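Local structure of transketolase (Campylobacter jejuni, 3L84) at residues S26-A31 and G65-A70; K239-K244 and E248-H253; P508-V513 and A517-E522; E563-E566 and Y572-R575. The protein belongs to the transketolase family, dimeric proteins whose subunits carry two thiamine diphosphate-binding-type domains followed by a smaller C-terminal domain. All blocks are in the same frame, centred on the assembly; numbering follows the deposited sequence. Where two conformers were deposited one is given.

Contact 1. Residues S26-A31 and G65-A70; sequences SGHPGA and GGHASA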
# COMPACT_ATOMS: atom_id res chain seq x y z
N SER A 26 13.18 26.40 3.89
CA SER A 26 12.59 25.07 3.80
C SER A 26 12.26 24.79 2.35
O SER A 26 11.82 25.70 1.65
CB SER A 26 11.29 25.00 4.61
OG SER A 26 10.71 23.69 4.47
N GLY A 27 12.50 23.56 1.90
CA GLY A 27 12.09 23.15 0.59
C GLY A 27 13.21 22.63 -0.25
O GLY A 27 14.29 22.35 0.24
N HIS A 28 12.95 22.54 -1.53
CA HIS A 28 13.71 21.68 -2.45
C HIS A 28 14.13 22.46 -3.67
O HIS A 28 13.35 22.65 -4.59
CB HIS A 28 12.83 20.52 -2.88
CG HIS A 28 12.36 19.65 -1.76
ND1 HIS A 28 11.28 19.96 -0.97
CD2 HIS A 28 12.80 18.44 -1.36
CE1 HIS A 28 11.10 18.98 -0.10
NE2 HIS A 28 12.02 18.04 -0.32
N PRO A 29 15.35 23.01 -3.65
CA PRO A 29 15.77 23.88 -4.77
C PRO A 29 16.53 23.18 -5.89
O PRO A 29 16.61 23.73 -7.01
CB PRO A 29 16.71 24.86 -4.07
CG PRO A 29 17.32 24.05 -2.99
CD PRO A 29 16.28 23.07 -2.52
N GLY A 30 17.09 22.01 -5.61
CA GLY A 30 17.98 21.36 -6.58
C GLY A 30 17.31 20.92 -7.85
O GLY A 30 17.82 21.20 -8.95
N ALA A 31 16.18 20.24 -7.72
CA ALA A 31 15.42 19.84 -8.91
C ALA A 31 14.86 21.02 -9.72
O ALA A 31 14.95 21.00 -10.94
CB ALA A 31 14.36 18.78 -8.58
N GLY A 65 7.20 14.66 -9.12
CA GLY A 65 8.02 15.02 -7.99
C GLY A 65 7.46 16.31 -7.43
O GLY A 65 7.92 17.40 -7.79
N GLY A 66 6.48 16.20 -6.55
CA GLY A 66 5.80 17.39 -5.99
C GLY A 66 6.75 18.23 -5.18
O GLY A 66 6.49 19.41 -4.96
N HIS A 67 7.86 17.66 -4.75
CA HIS A 67 8.91 18.41 -4.08
C HIS A 67 9.41 19.58 -4.90
O HIS A 67 9.90 20.53 -4.30
CB HIS A 67 10.07 17.52 -3.63
CG HIS A 67 10.69 16.75 -4.73
ND1 HIS A 67 11.73 17.22 -5.50
CD2 HIS A 67 10.37 15.54 -5.23
CE1 HIS A 67 12.04 16.30 -6.40
NE2 HIS A 67 11.21 15.28 -6.27
N ALA A 68 9.28 19.54 -6.23
CA ALA A 68 9.70 20.62 -7.10
C ALA A 68 8.64 21.72 -7.26
O ALA A 68 8.65 22.49 -8.24
CB ALA A 68 10.15 20.04 -8.46
N SER A 69 7.75 21.81 -6.29
CA SER A 69 6.67 22.78 -6.25
C SER A 69 7.12 24.22 -6.51
O SER A 69 6.39 24.95 -7.15
CB SER A 69 5.98 22.68 -4.90
OG SER A 69 6.91 22.89 -3.87
N ALA A 70 8.29 24.63 -6.02
CA ALA A 70 8.67 26.02 -6.23
C ALA A 70 8.78 26.36 -7.71
O ALA A 70 8.47 27.45 -8.16
CB ALA A 70 10.00 26.33 -5.51
O HOH W 1 10.50 23.15 -4.71
O HOH W 2 9.79 22.25 -1.68
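The imidazole of His28 lies against His67, the CB of His67 standing 3.6 Å from the His28 ring centroid and 9° off the ring normal, which makes this a CH-pi contact over the face. His28 lies in the loop before helix 30-42 and His67 in a 3-10 turn just ahead of helix 69-79, both in the thiamine diphosphate-binding domain, an alpha/beta fold round a parallel sheet. The two rings are 5.5 Å apart between centroids with planes at 52°, so they are neither stacked nor edge-to-face; the CB of His67, not its ring, covers the His28 face, and His28 CB lies 3.3 Å from His67 O. With CG between the backbone N and the carbonyl carbon (chi1 57°), the His67 ring is swung toward Ala31, whose methyl it meets at its edge, CE1 of His67 being 4.0 Å from CB of Ala31. One water ties the segments together by donating to the carbonyl O of His28 and to that of His67 while accepting from Ala70 N. Further out, His256 reaches both imidazoles and is edge-to-face with that of His28, so three histidines cluster here. Asp449 of the second subunit packs on His28, placing the pair beside the dimer interface, and Ala68 forms the N-cap of helix 69-79. A second water, in the plane of the His28 ring, lies 2.8 Å from ND1 of His28 and donates to His67 O.

Contact 2. Residues K239-K244 and E248-H253; sequences KTTIAK and ELEGSH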
# COMPACT_ATOMS: atom_id res chain seq x y z
N LYS A 239 19.25 14.06 -19.27
CA LYS A 239 20.37 14.10 -18.33
C LYS A 239 20.56 15.52 -17.83
O LYS A 239 20.75 16.44 -18.62
CB LYS A 239 21.62 13.59 -19.02
CG LYS A 239 22.77 13.39 -18.06
CD LYS A 239 23.88 12.53 -18.67
CE LYS A 239 25.05 12.41 -17.71
NZ LYS A 239 25.58 13.77 -17.35
N THR A 240 20.50 15.71 -16.51
CA THR A 240 20.60 17.04 -15.93
C THR A 240 21.57 17.00 -14.76
O THR A 240 22.02 15.93 -14.28
CB THR A 240 19.26 17.61 -15.41
OG1 THR A 240 18.88 16.85 -14.26
CG2 THR A 240 18.21 17.57 -16.44
N THR A 241 22.00 18.20 -14.38
CA THR A 241 22.82 18.42 -13.21
C THR A 241 21.90 18.99 -12.12
O THR A 241 21.30 20.05 -12.30
CB THR A 241 23.94 19.41 -13.52
OG1 THR A 241 24.82 18.81 -14.50
CG2 THR A 241 24.72 19.75 -12.28
N ILE A 242 21.78 18.30 -11.00
CA ILE A 242 20.98 18.84 -9.92
C ILE A 242 21.63 20.16 -9.46
O ILE A 242 22.84 20.30 -9.46
CB ILE A 242 20.78 17.86 -8.75
CG1 ILE A 242 19.60 18.32 -7.88
CG2 ILE A 242 22.06 17.64 -7.92
CD1 ILE A 242 19.24 17.33 -6.78
N ALA A 243 20.79 21.14 -9.18
CA ALA A 243 21.27 22.47 -8.78
C ALA A 243 22.12 23.14 -9.87
O ALA A 243 23.02 23.93 -9.61
CB ALA A 243 21.99 22.42 -7.44
N LYS A 244 21.82 22.80 -11.12
CA LYS A 244 22.49 23.47 -12.25
C LYS A 244 22.44 24.98 -12.11
O LYS A 244 21.39 25.56 -11.87
CB LYS A 244 21.84 23.06 -13.57
CG LYS A 244 22.43 23.71 -14.84
CD LYS A 244 23.82 23.17 -15.21
CE LYS A 244 24.29 23.74 -16.51
NZ LYS A 244 25.67 23.26 -16.85
N GLU A 248 29.07 25.55 -6.37
CA GLU A 248 29.60 24.45 -5.54
C GLU A 248 28.56 23.39 -5.15
O GLU A 248 28.91 22.28 -4.74
CB GLU A 248 30.24 25.02 -4.27
CG GLU A 248 31.43 25.90 -4.54
CD GLU A 248 32.09 26.35 -3.24
OE1 GLU A 248 31.41 26.34 -2.19
OE2 GLU A 248 33.29 26.72 -3.28
N LEU A 249 27.30 23.73 -5.32
CA LEU A 249 26.21 22.76 -5.07
C LEU A 249 25.77 21.99 -6.30
O LEU A 249 24.95 21.08 -6.17
CB LEU A 249 25.01 23.42 -4.38
CG LEU A 249 25.27 23.76 -2.91
CD1 LEU A 249 24.04 24.41 -2.33
CD2 LEU A 249 25.62 22.51 -2.12
N GLU A 250 26.33 22.28 -7.47
CA GLU A 250 26.01 21.49 -8.65
C GLU A 250 26.35 20.04 -8.42
O GLU A 250 27.46 19.70 -8.01
CB GLU A 250 26.77 21.96 -9.89
CG GLU A 250 26.23 23.22 -10.51
CD GLU A 250 26.69 23.48 -11.94
OE1 GLU A 250 27.61 22.78 -12.48
OE2 GLU A 250 26.17 24.43 -12.55
N GLY A 251 25.39 19.17 -8.71
CA GLY A 251 25.61 17.74 -8.59
C GLY A 251 25.52 17.24 -7.16
O GLY A 251 25.72 16.05 -6.93
N SER A 252 25.24 18.10 -6.20
CA SER A 252 25.25 17.68 -4.80
C SER A 252 23.89 17.18 -4.34
O SER A 252 22.89 17.88 -4.46
CB SER A 252 25.65 18.84 -3.90
OG SER A 252 25.58 18.44 -2.53
N HIS A 253 23.86 16.00 -3.73
CA HIS A 253 22.61 15.45 -3.19
C HIS A 253 22.06 16.37 -2.11
O HIS A 253 20.85 16.38 -1.87
CB HIS A 253 22.83 14.03 -2.65
CG HIS A 253 23.65 13.99 -1.40
ND1 HIS A 253 25.01 13.79 -1.41
CD2 HIS A 253 23.30 14.14 -0.09
CE1 HIS A 253 25.47 13.80 -0.17
NE2 HIS A 253 24.46 14.01 0.65
O HOH W 3 26.88 25.17 -15.00
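With its CG2 anti to the backbone N (chi1 -65° for OG1), Thr241 lays a methyl over the opposing turn, where CG2 is 3.7 Å from Gly251 N and also touches CB of Glu250. Ile242 puts its CG2 in the cramped site between backbone N and carbonyl carbon, which sets it 3.6 Å from Ser252 O. Two type II beta turns, Thr241 to Lys244 and Leu249 to Ser252, face each other here, and Ala243 and Gly251 take the positive phi of the third turn position. The single direct hydrogen bond between them runs from Gly251 N to Ile242 O, 2.9 Å long and nearly straight at 174°, with the donor tilted out of the carbonyl plane. The same oxygen receives a CA-H...O contact from Glu250, while the methyl of Ala243 rests 3.5 Å from Leu249 O. Glu250 extends beyond CG, and its OE2 accepts from Gly245 N and from a water at 2.7 Å that in turn accepts from Lys244 NZ. Direct charge contact is absent, since Lys244 NZ and Glu250 OE2 are 4.5 Å apart. Both turns belong to the loop between strand 234-239, within the parallel sheet, and helix 262-272; Thr240 OG1 bonds Asp180 and the Thr240 backbone bonds Ser181, at the end of strand 175-181, and Ala243 is backbone hydrogen-bonded to Gly30, where helix 30-42 comes in.

Contact 3. Residues P508-V513 and A517-E522; sequences PVFGDV and AYLLKE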
# COMPACT_ATOMS: atom_id res chain seq x y z
N PRO A 508 -36.65 1.30 8.43
CA PRO A 508 -36.22 2.08 9.59
C PRO A 508 -37.39 2.47 10.50
O PRO A 508 -38.50 2.79 10.03
CB PRO A 508 -35.61 3.33 8.96
CG PRO A 508 -35.23 2.91 7.58
CD PRO A 508 -36.26 1.95 7.16
N VAL A 509 -37.17 2.43 11.81
CA VAL A 509 -38.07 2.94 12.85
C VAL A 509 -37.87 4.43 13.12
O VAL A 509 -38.80 5.18 13.35
CB VAL A 509 -37.82 2.16 14.18
CG1 VAL A 509 -38.60 2.76 15.33
CG2 VAL A 509 -38.15 0.68 13.99
N PHE A 510 -36.62 4.87 13.14
CA PHE A 510 -36.29 6.26 13.41
C PHE A 510 -34.92 6.52 12.78
O PHE A 510 -34.01 5.73 12.95
CB PHE A 510 -36.28 6.58 14.92
CG PHE A 510 -35.78 7.96 15.21
CD1 PHE A 510 -36.58 9.05 14.96
CD2 PHE A 510 -34.50 8.16 15.64
CE1 PHE A 510 -36.10 10.34 15.19
CE2 PHE A 510 -34.03 9.43 15.89
CZ PHE A 510 -34.82 10.50 15.65
N GLY A 511 -34.80 7.62 12.05
CA GLY A 511 -33.61 7.93 11.30
C GLY A 511 -33.45 7.12 10.04
O GLY A 511 -34.32 6.29 9.70
N ASP A 512 -32.37 7.33 9.29
CA ASP A 512 -32.15 6.55 8.09
C ASP A 512 -30.64 6.51 7.80
O ASP A 512 -29.82 7.05 8.55
CB ASP A 512 -32.98 7.09 6.89
CG ASP A 512 -33.43 6.00 5.93
OD1 ASP A 512 -32.79 4.96 5.79
OD2 ASP A 512 -34.52 6.22 5.32
N VAL A 513 -30.28 5.95 6.66
CA VAL A 513 -28.89 5.81 6.26
C VAL A 513 -28.20 7.16 6.19
O VAL A 513 -27.02 7.25 6.56
CB VAL A 513 -28.82 5.06 4.91
CG1 VAL A 513 -27.38 5.00 4.36
CG2 VAL A 513 -29.37 3.61 5.04
N ALA A 517 -26.12 6.17 11.27
CA ALA A 517 -26.71 5.09 12.05
C ALA A 517 -28.17 5.42 12.26
O ALA A 517 -28.52 6.61 12.32
CB ALA A 517 -26.00 4.93 13.41
N TYR A 518 -29.03 4.40 12.38
CA TYR A 518 -30.46 4.63 12.60
C TYR A 518 -31.04 3.44 13.35
O TYR A 518 -30.40 2.37 13.44
CB TYR A 518 -31.18 4.87 11.26
CG TYR A 518 -31.19 3.70 10.33
CD1 TYR A 518 -32.28 2.86 10.27
CD2 TYR A 518 -30.13 3.43 9.47
CE1 TYR A 518 -32.30 1.75 9.43
CE2 TYR A 518 -30.16 2.35 8.64
CZ TYR A 518 -31.25 1.52 8.59
OH TYR A 518 -31.32 0.44 7.75
N LEU A 519 -32.24 3.61 13.88
CA LEU A 519 -32.89 2.54 14.63
C LEU A 519 -33.68 1.59 13.74
O LEU A 519 -34.52 2.03 12.96
CB LEU A 519 -33.83 3.12 15.71
CG LEU A 519 -33.17 3.66 16.97
CD1 LEU A 519 -34.16 4.49 17.75
CD2 LEU A 519 -32.63 2.51 17.83
N LEU A 520 -33.42 0.28 13.87
CA LEU A 520 -34.23 -0.80 13.27
C LEU A 520 -35.25 -1.33 14.28
O LEU A 520 -36.26 -1.91 13.89
CB LEU A 520 -33.36 -2.00 12.84
CG LEU A 520 -32.52 -1.72 11.64
CD1 LEU A 520 -31.55 -2.86 11.44
CD2 LEU A 520 -33.40 -1.55 10.40
N LYS A 521 -34.95 -1.19 15.57
CA LYS A 521 -35.82 -1.69 16.63
C LYS A 521 -35.65 -0.75 17.78
O LYS A 521 -34.51 -0.38 18.12
CB LYS A 521 -35.44 -3.12 17.04
CG LYS A 521 -36.29 -3.74 18.12
CD LYS A 521 -35.79 -5.16 18.37
CE LYS A 521 -36.45 -5.85 19.53
NZ LYS A 521 -36.24 -7.32 19.37
N GLU A 522 -36.76 -0.31 18.36
CA GLU A 522 -36.73 0.63 19.48
C GLU A 522 -37.68 0.14 20.54
O GLU A 522 -38.84 -0.14 20.24
CB GLU A 522 -37.13 2.03 19.04
CG GLU A 522 -36.98 3.14 20.11
CD GLU A 522 -37.19 4.55 19.60
OE1 GLU A 522 -37.94 4.74 18.63
OE2 GLU A 522 -36.62 5.48 20.20
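A classic beta bulge joins the loop 508-513 to strand 518-521, an edge strand of the mixed sheet in the C-terminal domain: Val509 and Phe510 both face Leu519. Two backbone hydrogen bonds define it, Val509 N to Leu519 O and Leu519 N to Phe510 O, each 2.9 Å. Tyr518 has the most surface covered by the other segment. Its chi1 of 65° puts CG between backbone N and carbonyl carbon, so that the ring runs back beneath the loop: the CD1 side meets Pro508, with CD1 3.6 Å from CB of Pro508, and CE2 lies 3.9 Å from CG2 of Val513, whose side chain runs alongside in the same direction. The CB of Tyr518 is 3.4 Å from Asp512 N, tight against the chain at Gly511. Across the bulge, CD1 of Leu519 reaches CB of Phe510 at 4.1 Å. Asp512 OD1 accepts from Val513 N at 2.8 Å, approached on its anti side, and also forms a salt bridge with Lys481 of helix 476-488. Tyr518 OH bonds to Glu478 of that helix, and Glu522 pairs with Arg575. The chemistry therefore separates by position: two backbone hydrogen bonds and apolar packing join the segments, while the polar side-chain ends of Asp512, Tyr518 and Glu522 find partners beyond them, linking the sheet edge to helices 476-488 and 570-576.

Contact 4. Residues E563-E566 and Y572-R575; sequences ELFE and YQER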
# COMPACT_ATOMS: atom_id res chain seq x y z
N GLU A 563 -18.74 7.58 9.81
CA GLU A 563 -18.39 8.99 9.64
C GLU A 563 -19.62 9.89 9.64
O GLU A 563 -19.60 10.98 10.20
CB GLU A 563 -17.58 9.20 8.37
CG GLU A 563 -16.28 8.45 8.37
CD GLU A 563 -16.29 7.07 7.69
OE1 GLU A 563 -17.37 6.43 7.56
OE2 GLU A 563 -15.22 6.68 7.19
N LEU A 564 -20.70 9.44 9.01
CA LEU A 564 -21.92 10.23 9.04
C LEU A 564 -22.53 10.24 10.41
O LEU A 564 -23.06 11.27 10.84
CB LEU A 564 -22.96 9.73 8.02
CG LEU A 564 -22.64 9.96 6.57
CD1 LEU A 564 -23.71 9.29 5.69
CD2 LEU A 564 -22.50 11.42 6.27
N PHE A 565 -22.45 9.14 11.14
CA PHE A 565 -22.98 9.11 12.50
C PHE A 565 -22.28 10.12 13.41
O PHE A 565 -22.90 10.76 14.27
CB PHE A 565 -22.96 7.67 13.08
CG PHE A 565 -23.71 7.50 14.34
CD1 PHE A 565 -24.92 8.15 14.57
CD2 PHE A 565 -23.25 6.60 15.29
CE1 PHE A 565 -25.61 7.95 15.75
CE2 PHE A 565 -23.96 6.38 16.45
CZ PHE A 565 -25.14 7.05 16.70
N GLU A 566 -20.97 10.25 13.23
CA GLU A 566 -20.16 11.21 13.98
C GLU A 566 -20.65 12.65 13.80
O GLU A 566 -20.36 13.50 14.65
CB GLU A 566 -18.68 11.14 13.58
CG GLU A 566 -17.98 9.87 13.95
CD GLU A 566 -16.52 9.89 13.57
OE1 GLU A 566 -16.18 9.66 12.38
OE2 GLU A 566 -15.68 10.14 14.46
N TYR A 572 -29.98 13.28 18.55
CA TYR A 572 -30.15 12.13 17.68
C TYR A 572 -29.38 10.91 18.23
O TYR A 572 -29.92 9.81 18.38
CB TYR A 572 -29.69 12.48 16.26
CG TYR A 572 -29.90 11.33 15.32
CD1 TYR A 572 -31.13 11.13 14.71
CD2 TYR A 572 -28.90 10.43 15.05
CE1 TYR A 572 -31.36 10.07 13.91
CE2 TYR A 572 -29.12 9.34 14.22
CZ TYR A 572 -30.36 9.17 13.66
OH TYR A 572 -30.66 8.11 12.85
N GLN A 573 -28.12 11.12 18.58
CA GLN A 573 -27.28 10.03 19.08
C GLN A 573 -27.88 9.45 20.36
O GLN A 573 -27.88 8.24 20.53
CB GLN A 573 -25.84 10.50 19.33
CG GLN A 573 -25.10 10.95 18.04
CD GLN A 573 -23.69 11.43 18.26
OE1 GLN A 573 -23.32 11.78 19.36
NE2 GLN A 573 -22.87 11.45 17.20
N GLU A 574 -28.37 10.33 21.22
CA GLU A 574 -28.92 9.90 22.51
C GLU A 574 -30.21 9.11 22.36
O GLU A 574 -30.51 8.25 23.21
CB GLU A 574 -29.15 11.11 23.43
CG GLU A 574 -27.86 11.67 23.93
CD GLU A 574 -28.01 12.86 24.85
OE1 GLU A 574 -29.14 13.39 24.98
OE2 GLU A 574 -26.98 13.26 25.43
N ARG A 575 -31.01 9.41 21.34
CA ARG A 575 -32.18 8.60 21.09
C ARG A 575 -31.78 7.18 20.69
O ARG A 575 -32.40 6.21 21.12
CB ARG A 575 -33.06 9.20 20.02
CG ARG A 575 -34.27 8.33 19.78
CD ARG A 575 -35.48 9.08 19.32
NE ARG A 575 -36.51 8.12 18.96
CZ ARG A 575 -37.62 8.44 18.31
NH1 ARG A 575 -37.85 9.71 17.99
NH2 ARG A 575 -38.47 7.49 17.97
O HOH W 4 -20.06 12.10 17.36
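Phe565 and Gln573 carry most of the surface buried between the two segments, which lie on helices 562-566 and 570-576, with Tyr572 adding a smaller share. Gln573 meets Phe565 twice. Its CG lies 3.8 Å from CE1 of the phenyl ring, and its amide NE2 donates to the backbone O of Phe565 at 3.0 Å. That bond bends to 151° at the hydrogen; the acceptor lies in the amide plane, while the donor is tilted from the carbonyl plane. Gln573 is extended beyond CG, which gives it length to reach across: between segments 563-566 and 572-575 the nearest CA atoms, of Phe565 and Gln573, are 7.9 Å apart. The ring and amide planes stand 63° apart. Phe565 CE1 also comes to the edge of the Tyr572 ring, 4.1 Å from CE2. A water accepts from NE2 of Gln573 and donates to the O of Glu566 at 3.1 Å, so both amide hydrogens are engaged. Phe595 flanks Phe565 and Gln573, and Tyr572 OH bonds to Ala517 O. One amide nitrogen thus holds two successive carbonyls, those of Phe565 and Glu566, the first directly and the second through water, while CG of the same side chain packs on Phe565.

Overall arrangement
The contacts follow one another along the chain in numerical order and form two pairs far apart. Contacts 1 and 2 share the thiamine diphosphate-binding domain; their centres are about 13 Å apart, and Gly30 O probably accepts a hydrogen bond from Ala243 N, joining the start of helix 30-42 to the loop after strand 234-239. Contacts 3 and 4, with centres about 11 Å apart, meet where segments 508-513 and 517-522 pack on helix 570-576, with Phe510 and Arg575 forming a cation-pi pair. Contacts 1 and 3 lie on opposite sides of the chain's centre, about 51 Å apart between centres, so the pairs lie in distant parts of the chain.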